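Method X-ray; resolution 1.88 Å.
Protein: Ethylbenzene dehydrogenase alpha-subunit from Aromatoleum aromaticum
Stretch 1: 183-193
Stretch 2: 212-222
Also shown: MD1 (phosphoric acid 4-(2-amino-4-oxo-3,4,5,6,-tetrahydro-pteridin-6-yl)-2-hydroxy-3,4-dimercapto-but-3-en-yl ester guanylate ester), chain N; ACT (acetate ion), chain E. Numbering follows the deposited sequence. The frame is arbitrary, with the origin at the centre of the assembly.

Stretch 1 183-193: SDGFILDAPHV
Stretch 2 (212-222) GVSPDINVDIG

Two backbone hydrogen bonds fix the register. Val 213 N donates to Phe 186 O (2.9 Å, N-H...O angle 162°), and Leu 188 N donates to Val 213 O (2.9 Å, 145°). Both bracket Ile 187, giving a single bridge between Ile 187 and Val 213 with their CA atoms 4.8 Å apart. The chains run parallel: CA separations are 5.1 Å for Phe 186 and Gly 212 and 5.0 Å for Leu 188 and Ser 214. Extended phi/psi values, -131/118 at Ile 187 and -108/128 at Val 213, suit this pairing. CA-H...O contacts supplement it, from Ile 187 CA to Val 213 O and from Ser 214 CA to Leu 188 O, each 3.3 Å.

At Ala 190 phi/psi becomes 50/53, and Ala 190 CA lies 3.2 Å from Pro 215 O. Pro 215 (-47/138, C-gamma exo) leads to Asp 216 (chi1 t), which caps helix 217-221: its OD1 accepts from Val 219 N at 3.3 Å and, weakly, from Asn 218 N at 3.0 Å. Asp 220, also t, brings OD2 to 3.2 Å from Ala 190 CB. Its like-charged neighbour is close, Asp 189 OD1 to Asp 220 OD2 being 4.2 Å, but one water donates to Asp 189 OD1 and to Asp 220 OD1, both at 2.8 Å, linking the carboxylates.

His 192 (chi1 -142°, chi2 -45°) accepts at ND1 from Val 193 N (2.9 Å), while NE2 donates to acetate O (2.7 Å, 163°). Ile 217 (t, p) covers one ring face, with CG1 4.3 Å from the His 192 centroid and 11° off the normal; Ile 221 CD1 (p, t) approaches His 192 NE2 at 3.5 Å.

Apolar packing completes the contact. Ile 187 (m, t) places CG2 3.7 Å from Pro 215 CD. Gly 212 CA meets the Phe 186 ring (chi1 t, chi2 88°) edge-on; a CB there would fall 2.7 Å from Phe 186 CD2, a clash.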

# COMPACT_ATOMS: atom_id res chain seq x y z
N SER A 183 -37.73 1.60 -14.75
CA SER A 183 -36.59 1.15 -14.05
C SER A 183 -35.32 1.97 -14.35
O SER A 183 -34.32 1.82 -13.65
CB SER A 183 -36.39 -0.35 -14.35
OG SER A 183 -35.91 -0.58 -15.67
N ASP A 184 -35.35 2.82 -15.38
CA ASP A 184 -34.19 3.67 -15.69
C ASP A 184 -33.78 4.67 -14.60
O ASP A 184 -32.66 5.22 -14.65
CB ASP A 184 -34.39 4.39 -17.05
CG ASP A 184 -33.69 3.68 -18.22
OD1 ASP A 184 -33.13 2.57 -18.02
OD2 ASP A 184 -33.68 4.26 -19.35
N GLY A 185 -34.63 4.87 -13.60
CA GLY A 185 -34.34 5.81 -12.51
C GLY A 185 -33.36 5.36 -11.44
O GLY A 185 -32.89 6.19 -10.64
N PHE A 186 -33.04 4.06 -11.44
CA PHE A 186 -32.17 3.44 -10.45
C PHE A 186 -30.82 3.17 -11.08
O PHE A 186 -30.75 2.57 -12.15
CB PHE A 186 -32.75 2.10 -9.96
CG PHE A 186 -31.90 1.41 -8.92
CD1 PHE A 186 -32.07 1.70 -7.59
CD2 PHE A 186 -30.99 0.41 -9.28
CE1 PHE A 186 -31.30 1.07 -6.63
CE2 PHE A 186 -30.19 -0.21 -8.32
CZ PHE A 186 -30.34 0.11 -7.00
N ILE A 187 -29.76 3.61 -10.39
CA ILE A 187 -28.41 3.44 -10.86
C ILE A 187 -27.60 2.87 -9.76
O ILE A 187 -27.49 3.47 -8.70
CB ILE A 187 -27.77 4.80 -11.33
CG1 ILE A 187 -28.70 5.45 -12.33
CG2 ILE A 187 -26.36 4.61 -11.97
CD1 ILE A 187 -28.18 6.74 -12.78
N LEU A 188 -27.06 1.67 -9.98
CA LEU A 188 -26.02 1.14 -9.14
C LEU A 188 -24.75 1.46 -9.90
O LEU A 188 -24.40 0.80 -10.87
CB LEU A 188 -26.19 -0.36 -8.95
CG LEU A 188 -25.07 -1.09 -8.20
CD1 LEU A 188 -24.66 -0.37 -6.90
CD2 LEU A 188 -25.53 -2.54 -7.92
N ASP A 189 -24.08 2.49 -9.47
CA ASP A 189 -23.01 3.07 -10.28
C ASP A 189 -21.74 2.28 -10.08
O ASP A 189 -21.07 2.45 -9.08
CB ASP A 189 -22.81 4.50 -9.83
CG ASP A 189 -21.82 5.26 -10.70
OD1 ASP A 189 -21.24 4.64 -11.63
OD2 ASP A 189 -21.64 6.47 -10.43
N ALA A 190 -21.40 1.43 -11.04
CA ALA A 190 -20.05 0.91 -11.18
C ALA A 190 -19.51 0.35 -9.84
O ALA A 190 -18.41 0.69 -9.41
CB ALA A 190 -19.06 2.03 -11.79
N PRO A 191 -20.27 -0.57 -9.19
CA PRO A 191 -19.72 -1.09 -7.94
C PRO A 191 -18.49 -1.93 -8.20
O PRO A 191 -18.48 -2.72 -9.17
CB PRO A 191 -20.85 -1.99 -7.39
CG PRO A 191 -21.58 -2.40 -8.59
CD PRO A 191 -21.53 -1.23 -9.53
N HIS A 192 -17.47 -1.79 -7.34
CA HIS A 192 -16.32 -2.65 -7.39
C HIS A 192 -16.55 -3.87 -6.50
O HIS A 192 -17.68 -4.09 -6.06
CB HIS A 192 -15.04 -1.89 -7.03
CG HIS A 192 -13.85 -2.29 -7.84
ND1 HIS A 192 -13.55 -3.62 -8.09
CD2 HIS A 192 -12.86 -1.57 -8.42
CE1 HIS A 192 -12.47 -3.68 -8.85
NE2 HIS A 192 -12.02 -2.46 -9.05
N VAL A 193 -15.54 -4.69 -6.29
CA VAL A 193 -15.70 -5.96 -5.62
C VAL A 193 -15.14 -5.87 -4.20
O VAL A 193 -15.05 -6.88 -3.50
CB VAL A 193 -15.06 -7.11 -6.45
CG1 VAL A 193 -15.43 -8.50 -5.89
CG2 VAL A 193 -15.51 -6.97 -7.91
N GLY A 212 -32.41 -2.22 -13.33
CA GLY A 212 -31.77 -0.93 -13.09
C GLY A 212 -30.57 -0.78 -14.00
O GLY A 212 -30.28 -1.67 -14.80
N VAL A 213 -29.87 0.34 -13.86
CA VAL A 213 -28.77 0.69 -14.74
C VAL A 213 -27.50 0.53 -13.94
O VAL A 213 -27.42 1.00 -12.81
CB VAL A 213 -28.87 2.15 -15.23
CG1 VAL A 213 -27.71 2.44 -16.17
CG2 VAL A 213 -30.23 2.39 -15.89
N SER A 214 -26.54 -0.22 -14.49
CA SER A 214 -25.26 -0.43 -13.81
C SER A 214 -24.09 -0.04 -14.74
O SER A 214 -23.59 -0.86 -15.52
CB SER A 214 -25.08 -1.87 -13.34
OG SER A 214 -26.28 -2.46 -12.83
N PRO A 215 -23.68 1.23 -14.69
CA PRO A 215 -22.50 1.60 -15.43
C PRO A 215 -21.34 0.65 -15.23
O PRO A 215 -21.10 0.14 -14.10
CB PRO A 215 -22.22 3.00 -14.89
CG PRO A 215 -23.57 3.57 -14.64
CD PRO A 215 -24.33 2.40 -14.08
N ASP A 216 -20.66 0.35 -16.33
CA ASP A 216 -19.56 -0.68 -16.36
C ASP A 216 -18.41 -0.35 -15.43
O ASP A 216 -17.77 0.68 -15.60
CB ASP A 216 -19.03 -0.78 -17.78
CG ASP A 216 -18.14 -1.96 -18.01
OD1 ASP A 216 -17.15 -2.14 -17.27
OD2 ASP A 216 -18.41 -2.69 -19.00
N ILE A 217 -18.16 -1.21 -14.45
CA ILE A 217 -17.15 -0.97 -13.43
C ILE A 217 -15.79 -0.71 -14.08
O ILE A 217 -15.13 0.25 -13.77
CB ILE A 217 -17.08 -2.13 -12.41
CG1 ILE A 217 -15.83 -2.04 -11.51
CG2 ILE A 217 -17.10 -3.50 -13.09
CD1 ILE A 217 -15.82 -0.84 -10.58
N ASN A 218 -15.36 -1.59 -14.98
CA ASN A 218 -14.00 -1.48 -15.51
C ASN A 218 -13.73 -0.29 -16.38
O ASN A 218 -12.66 0.30 -16.32
CB ASN A 218 -13.61 -2.76 -16.23
CG ASN A 218 -12.96 -3.69 -15.32
OD1 ASN A 218 -13.61 -4.37 -14.53
ND2 ASN A 218 -11.63 -3.66 -15.33
N VAL A 219 -14.71 0.05 -17.19
CA VAL A 219 -14.62 1.23 -18.04
C VAL A 219 -14.65 2.49 -17.13
O VAL A 219 -13.99 3.51 -17.42
CB VAL A 219 -15.73 1.19 -19.05
CG1 VAL A 219 -15.69 2.40 -20.02
CG2 VAL A 219 -15.65 -0.17 -19.83
N ASP A 220 -15.40 2.39 -16.02
CA ASP A 220 -15.59 3.53 -15.13
C ASP A 220 -14.30 3.84 -14.35
O ASP A 220 -13.92 5.01 -14.19
CB ASP A 220 -16.79 3.29 -14.21
CG ASP A 220 -17.17 4.53 -13.42
OD1 ASP A 220 -17.59 5.56 -14.04
OD2 ASP A 220 -17.06 4.48 -12.18
N ILE A 221 -13.63 2.80 -13.90
CA ILE A 221 -12.37 2.98 -13.15
C ILE A 221 -11.21 3.31 -14.06
O ILE A 221 -10.38 4.14 -13.73
CB ILE A 221 -12.07 1.80 -12.25
CG1 ILE A 221 -11.95 0.47 -13.04
CG2 ILE A 221 -13.14 1.68 -11.15
CD1 ILE A 221 -11.94 -0.81 -12.18
N GLY A 222 -11.20 2.72 -15.25
CA GLY A 222 -10.10 2.91 -16.18
C GLY A 222 -9.07 1.82 -16.17
O GLY A 222 -7.88 2.13 -16.28
PB MD1 N . -13.47 2.90 -5.69
O3B MD1 N . -12.61 2.92 -4.36
O1B MD1 N . -13.89 1.49 -5.92
O2B MD1 N . -14.42 4.04 -5.78
O3A MD1 N . -12.36 3.23 -6.78
C10 MD1 N . -11.58 2.20 -7.44
C11 MD1 N . -10.55 2.98 -8.23
O11 MD1 N . -9.56 3.37 -7.22
C12 MD1 N . -9.88 2.09 -9.23
S12 MD1 N . -9.97 0.38 -9.14
C13 MD1 N . -9.10 2.61 -10.24
S13 MD1 N . -8.28 1.63 -11.35
C14 MD1 N . -8.92 4.06 -10.44
N15 MD1 N . -7.61 4.62 -10.36
C16 MD1 N . -7.41 5.97 -10.41
C15 MD1 N . -6.10 6.41 -10.44
O14 MD1 N . -5.13 5.60 -10.43
N17 MD1 N . -5.95 7.76 -10.41
C17 MD1 N . -7.04 8.62 -10.42
N16 MD1 N . -6.78 9.92 -10.42
N18 MD1 N . -8.30 8.16 -10.44
C20 MD1 N . -8.49 6.85 -10.44
N8 MD1 N . -9.76 6.38 -10.51
C7 MD1 N . -10.12 4.99 -10.44
PA MD1 N . -12.86 3.54 -2.90
O1A MD1 N . -11.99 2.74 -1.99
O2A MD1 N . -12.60 5.00 -2.98
O5' MD1 N . -14.39 3.31 -2.56
C5' MD1 N . -14.77 1.97 -2.29
C4' MD1 N . -15.54 1.92 -1.04
O4' MD1 N . -15.72 0.53 -0.80
C1' MD1 N . -15.80 0.41 0.62
N9 MD1 N . -15.57 -0.94 1.13
C4 MD1 N . -16.54 -1.72 1.58
N3 MD1 N . -17.87 -1.49 1.64
C2 MD1 N . -18.70 -2.43 2.11
N2 MD1 N . -20.04 -2.21 2.16
N1 MD1 N . -18.14 -3.59 2.62
C6 MD1 N . -16.80 -3.88 2.59
O6 MD1 N . -16.41 -4.98 3.00
C5 MD1 N . -15.95 -2.91 2.04
N7 MD1 N . -14.64 -2.81 1.86
C8 MD1 N . -14.42 -1.61 1.30
C2' MD1 N . -14.71 1.34 1.14
O2' MD1 N . -14.94 1.80 2.49
C3' MD1 N . -14.68 2.47 0.10
O3' MD1 N . -15.27 3.70 0.61
C ACT E . -9.42 -3.38 -10.92
O ACT E . -9.75 -2.30 -10.45
OXT ACT E . -8.17 -3.48 -11.09
CH3 ACT E . -10.43 -4.42 -11.26
O HOH W 1 -20.34 5.70 -14.08